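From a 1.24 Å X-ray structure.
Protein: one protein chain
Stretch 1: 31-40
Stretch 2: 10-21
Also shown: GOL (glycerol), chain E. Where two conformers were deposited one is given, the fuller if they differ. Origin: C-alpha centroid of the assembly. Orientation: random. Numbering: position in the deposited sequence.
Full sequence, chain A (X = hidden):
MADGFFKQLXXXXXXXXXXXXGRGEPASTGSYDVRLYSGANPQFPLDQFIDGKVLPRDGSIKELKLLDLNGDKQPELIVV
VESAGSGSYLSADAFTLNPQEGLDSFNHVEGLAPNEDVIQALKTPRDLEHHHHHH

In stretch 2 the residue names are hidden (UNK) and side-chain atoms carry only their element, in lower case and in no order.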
# COMPACT_ATOMS: atom_id res chain seq x y z
N SER A 31 -4.85 -9.44 0.54
CA SER A 31 -4.32 -10.33 -0.46
C SER A 31 -4.74 -9.87 -1.84
O SER A 31 -5.63 -9.04 -2.00
CB SER A 31 -4.81 -11.75 -0.23
OG SER A 31 -6.21 -11.84 -0.48
N TYR A 32 -4.14 -10.48 -2.83
CA TYR A 32 -4.66 -10.43 -4.18
C TYR A 32 -4.42 -11.78 -4.81
O TYR A 32 -3.62 -12.58 -4.33
CB TYR A 32 -4.02 -9.31 -4.98
CG TYR A 32 -2.58 -9.53 -5.34
CD1 TYR A 32 -2.24 -10.12 -6.54
CD2 TYR A 32 -1.56 -9.11 -4.51
CE1 TYR A 32 -0.92 -10.28 -6.89
CE2 TYR A 32 -0.24 -9.28 -4.85
CZ TYR A 32 0.08 -9.86 -6.04
OH TYR A 32 1.38 -10.03 -6.42
N ASP A 33 -5.14 -12.05 -5.89
CA ASP A 33 -4.90 -13.27 -6.63
C ASP A 33 -4.69 -12.97 -8.09
O ASP A 33 -5.15 -11.94 -8.61
CB ASP A 33 -6.02 -14.30 -6.43
CG ASP A 33 -7.37 -13.83 -6.91
OD1 ASP A 33 -8.15 -13.32 -6.07
OD2 ASP A 33 -7.66 -14.02 -8.12
N VAL A 34 -3.95 -13.87 -8.72
CA VAL A 34 -3.69 -13.86 -10.14
C VAL A 34 -4.23 -15.18 -10.66
O VAL A 34 -3.91 -16.23 -10.14
CB VAL A 34 -2.18 -13.80 -10.40
CG1 VAL A 34 -1.91 -13.85 -11.89
CG2 VAL A 34 -1.57 -12.54 -9.78
N ARG A 35 -5.05 -15.11 -11.70
CA ARG A 35 -5.67 -16.30 -12.30
C ARG A 35 -5.34 -16.30 -13.78
O ARG A 35 -5.50 -15.29 -14.44
CB ARG A 35 -7.18 -16.31 -12.09
CG ARG A 35 -7.60 -16.61 -10.65
CD ARG A 35 -9.07 -16.42 -10.46
NE ARG A 35 -9.77 -17.31 -9.54
CZ ARG A 35 -10.06 -17.07 -8.27
NH1 ARG A 35 -9.59 -16.01 -7.62
NH2 ARG A 35 -10.80 -17.95 -7.62
N LEU A 36 -4.89 -17.45 -14.27
CA LEU A 36 -4.48 -17.64 -15.65
C LEU A 36 -5.47 -18.55 -16.35
O LEU A 36 -5.83 -19.61 -15.81
CB LEU A 36 -3.11 -18.27 -15.68
CG LEU A 36 -2.46 -18.50 -17.04
CD1 LEU A 36 -2.21 -17.18 -17.75
CD2 LEU A 36 -1.18 -19.28 -16.88
N TYR A 37 -5.87 -18.13 -17.54
CA TYR A 37 -6.83 -18.83 -18.39
C TYR A 37 -6.19 -19.05 -19.76
O TYR A 37 -5.34 -18.27 -20.20
CB TYR A 37 -8.10 -17.99 -18.57
CG TYR A 37 -8.78 -17.65 -17.26
CD1 TYR A 37 -9.87 -18.38 -16.80
CD2 TYR A 37 -8.31 -16.59 -16.47
CE1 TYR A 37 -10.46 -18.08 -15.60
CE2 TYR A 37 -8.90 -16.30 -15.27
CZ TYR A 37 -9.98 -17.04 -14.84
OH TYR A 37 -10.54 -16.71 -13.63
N SER A 38 -6.61 -20.08 -20.48
CA SER A 38 -6.01 -20.36 -21.78
C SER A 38 -6.35 -19.31 -22.82
O SER A 38 -5.56 -19.08 -23.72
CB SER A 38 -6.45 -21.72 -22.31
OG SER A 38 -7.77 -21.61 -22.81
N GLY A 39 -7.51 -18.66 -22.71
CA GLY A 39 -7.96 -17.73 -23.73
C GLY A 39 -8.28 -18.40 -25.05
O GLY A 39 -8.34 -17.73 -26.08
N ALA A 40 -8.50 -19.71 -25.04
CA ALA A 40 -8.63 -20.46 -26.30
C ALA A 40 -9.80 -19.98 -27.14
O ALA A 40 -9.70 -19.95 -28.36
CB ALA A 40 -8.76 -21.94 -26.00
N UNK A 10 -5.02 -9.61 -21.77
CA UNK A 10 -4.64 -10.63 -22.73
C UNK A 10 -3.13 -10.59 -22.94
O UNK A 10 -2.57 -9.54 -23.25
c UNK A 10 -5.34 -10.43 -24.05
c UNK A 10 -4.92 -11.50 -25.06
o UNK A 10 -6.75 -10.51 -23.83
N UNK A 11 -2.48 -11.73 -22.80
CA UNK A 11 -1.05 -11.85 -23.02
C UNK A 11 -0.79 -12.05 -24.52
O UNK A 11 -1.66 -12.49 -25.26
c UNK A 11 -0.48 -13.05 -22.27
c UNK A 11 -0.15 -11.67 -20.18
c UNK A 11 -0.15 -13.06 -20.78
c UNK A 11 -1.00 -14.01 -20.01
N UNK A 12 0.44 -11.73 -24.98
CA UNK A 12 0.74 -11.92 -26.40
C UNK A 12 0.53 -13.37 -26.87
O UNK A 12 0.22 -13.60 -28.03
c UNK A 12 1.54 -11.03 -24.28
c UNK A 12 2.43 -10.58 -25.42
c UNK A 12 2.21 -11.50 -26.52
N UNK A 13 0.68 -14.32 -25.96
CA UNK A 13 0.48 -15.73 -26.29
C UNK A 13 -1.00 -16.07 -26.58
O UNK A 13 -1.30 -17.14 -27.12
c UNK A 13 0.90 -16.59 -25.11
o UNK A 13 0.02 -16.33 -24.02
N UNK A 14 -1.90 -15.18 -26.20
CA UNK A 14 -3.33 -15.47 -26.24
C UNK A 14 -3.93 -15.89 -24.91
O UNK A 14 -5.15 -15.86 -24.77
N UNK A 15 -3.09 -16.28 -23.95
CA UNK A 15 -3.59 -16.54 -22.61
C UNK A 15 -4.13 -15.27 -22.01
O UNK A 15 -3.80 -14.16 -22.46
n UNK A 15 -1.31 -20.29 -20.75
c UNK A 15 -1.07 -19.04 -21.07
c UNK A 15 -2.51 -17.10 -21.71
o UNK A 15 -0.17 -18.39 -20.53
c UNK A 15 -1.98 -18.44 -22.13
N UNK A 16 -4.95 -15.43 -20.99
CA UNK A 16 -5.61 -14.30 -20.35
C UNK A 16 -5.37 -14.41 -18.86
O UNK A 16 -5.42 -15.49 -18.28
c UNK A 16 -7.85 -13.24 -19.86
c UNK A 16 -7.11 -14.31 -20.66
c UNK A 16 -7.32 -14.14 -22.15
N UNK A 17 -5.12 -13.27 -18.22
CA UNK A 17 -4.89 -13.23 -16.79
C UNK A 17 -5.86 -12.24 -16.16
O UNK A 17 -6.17 -11.20 -16.74
c UNK A 17 -3.06 -13.17 -15.05
c UNK A 17 -3.00 -11.50 -16.82
c UNK A 17 -3.38 -12.93 -16.47
N UNK A 18 -6.35 -12.56 -14.97
CA UNK A 18 -7.06 -11.59 -14.16
C UNK A 18 -6.33 -11.42 -12.83
O UNK A 18 -5.66 -12.32 -12.35
c UNK A 18 -8.51 -11.97 -13.89
o UNK A 18 -8.54 -13.13 -13.05
c UNK A 18 -9.27 -12.24 -15.18
N UNK A 19 -6.47 -10.22 -12.28
CA UNK A 19 -5.86 -9.88 -11.00
C UNK A 19 -6.94 -9.21 -10.17
O UNK A 19 -7.57 -8.27 -10.63
c UNK A 19 -3.62 -9.59 -12.06
c UNK A 19 -4.65 -8.95 -11.16
c UNK A 19 -4.05 -8.62 -9.79
N UNK A 20 -7.12 -9.70 -8.94
CA UNK A 20 -8.19 -9.23 -8.06
C UNK A 20 -7.68 -9.07 -6.64
O UNK A 20 -6.94 -9.91 -6.16
o UNK A 20 -9.95 -10.48 -9.16
c UNK A 20 -9.28 -10.28 -7.95
N UNK A 21 -8.13 -8.02 -5.95
CA UNK A 21 -7.94 -7.97 -4.50
C UNK A 21 -8.94 -8.89 -3.80
O UNK A 21 -10.03 -9.14 -4.30
c UNK A 21 -6.96 -4.23 -4.00
c UNK A 21 -6.85 -5.70 -4.35
c UNK A 21 -8.09 -6.53 -4.01
o UNK A 21 -5.92 -3.52 -4.00
o UNK A 21 -8.08 -3.76 -3.74
C1 GOL E . -12.45 -13.61 -5.50
O1 GOL E . -11.55 -14.22 -4.63
C2 GOL E . -11.75 -12.52 -6.27
O2 GOL E . -10.67 -13.07 -7.02
C3 GOL E . -12.85 -11.92 -7.16
O3 GOL E . -12.37 -10.85 -7.93
O HOH W 1 -6.59 -15.05 -26.93
O HOH W 2 -11.03 -14.17 -12.64
O HOH W 3 -8.69 -12.64 -10.23

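Position 10 carries one carbon bearing an oxygen and a carbon, a beta-branched hydroxyl side chain out of reach of stretch 1: Thr-10. Position 11 has four carbons forked at the second. One fork tip lies 4.1 Å from Leu-36 CD1, an apolar touch, and the residue is Leu-11. At position 12 three carbons close a ring onto the backbone N, which defines Pro-12. Position 13 has one carbon and then one oxygen, touching nothing on stretch 1. This is Ser-13, and its OG accepts a hydrogen bond from the backbone N of position 15 at 3.1 Å.

Position 14 has no side-chain atoms. It ends a type I turn begun at Leu-11, and at its phi of 99° a CB would jam against the preceding carbonyl O; Gly-14 fits. Its O receives a CA-H...O contact from Gly-39 CA at 3.5 Å. Gly-39 obeys a similar rule from the other side: its phi is positive, and an ideal CB there would sit 2.1 Å from Gly-14 O, a clash.

Position 15 has three carbons, the third carrying one oxygen and one nitrogen, so it is an amide: Gln-15. Its OE1 lies 3.7 Å from Leu-36 CD1, while its backbone O accepts from Leu-11 N at 2.8 Å, fastening the turn.

The strand begins at position 16, where one carbon carries two more. Its CB is 4.3 Å from Tyr-37 CB, and the all-carbon fork gives Val-16. Position 17 has the same fork, on the opposite face; one tip comes 3.4 Å from Val-34 CG1, a tight apolar contact, and the residue is Val-17. Position 18 has one carbon carrying an oxygen and a carbon, the oxygen 3.6 Å from Arg-35 CB. That is Thr-18, whose OG1 also lies near the edge of the Tyr-37 ring and shares a water with Tyr-37 OH.

At position 19 a three-carbon fork recurs, its tips 4.0 Å from Tyr-32 CD1 and 4.3 Å from Val-34 CG2: Val-19. Position 20 has one carbon then one oxygen, with CB 3.7 Å from Asp-33 OD1. It is Ser-20; a water joins its OG to Asp-33 OD2 and Thr-18 OG1, and a glycerol bonds both its OG and Asp-33 OD1. Position 21 has three carbons, the third carrying two oxygens, a carboxylate satisfied elsewhere in the structure: Glu-21, paired with Tyr-32.

The contact is an antiparallel ladder. Three hydrogen-bonded pairs, Val-16 with Tyr-37, Thr-18 with Arg-35 and Ser-20 with Asp-33, each close both N-to-O bonds, at 2.8 to 3.0 Å. Alternation then sorts the chemistry. Val-17 and Val-19 join Tyr-32, Val-34 and Leu-36 on a buried, largely apolar face. The other face mixes Val-16 and Tyr-37 with polar groups, where Arg-35 NH1 makes a salt bridge to Asp-33 OD2 at 2.8 Å. Backbone bonds set the register; the side chains give each face its character.

Stretch 2, residues 10-21: TLPSGQVVTVSE
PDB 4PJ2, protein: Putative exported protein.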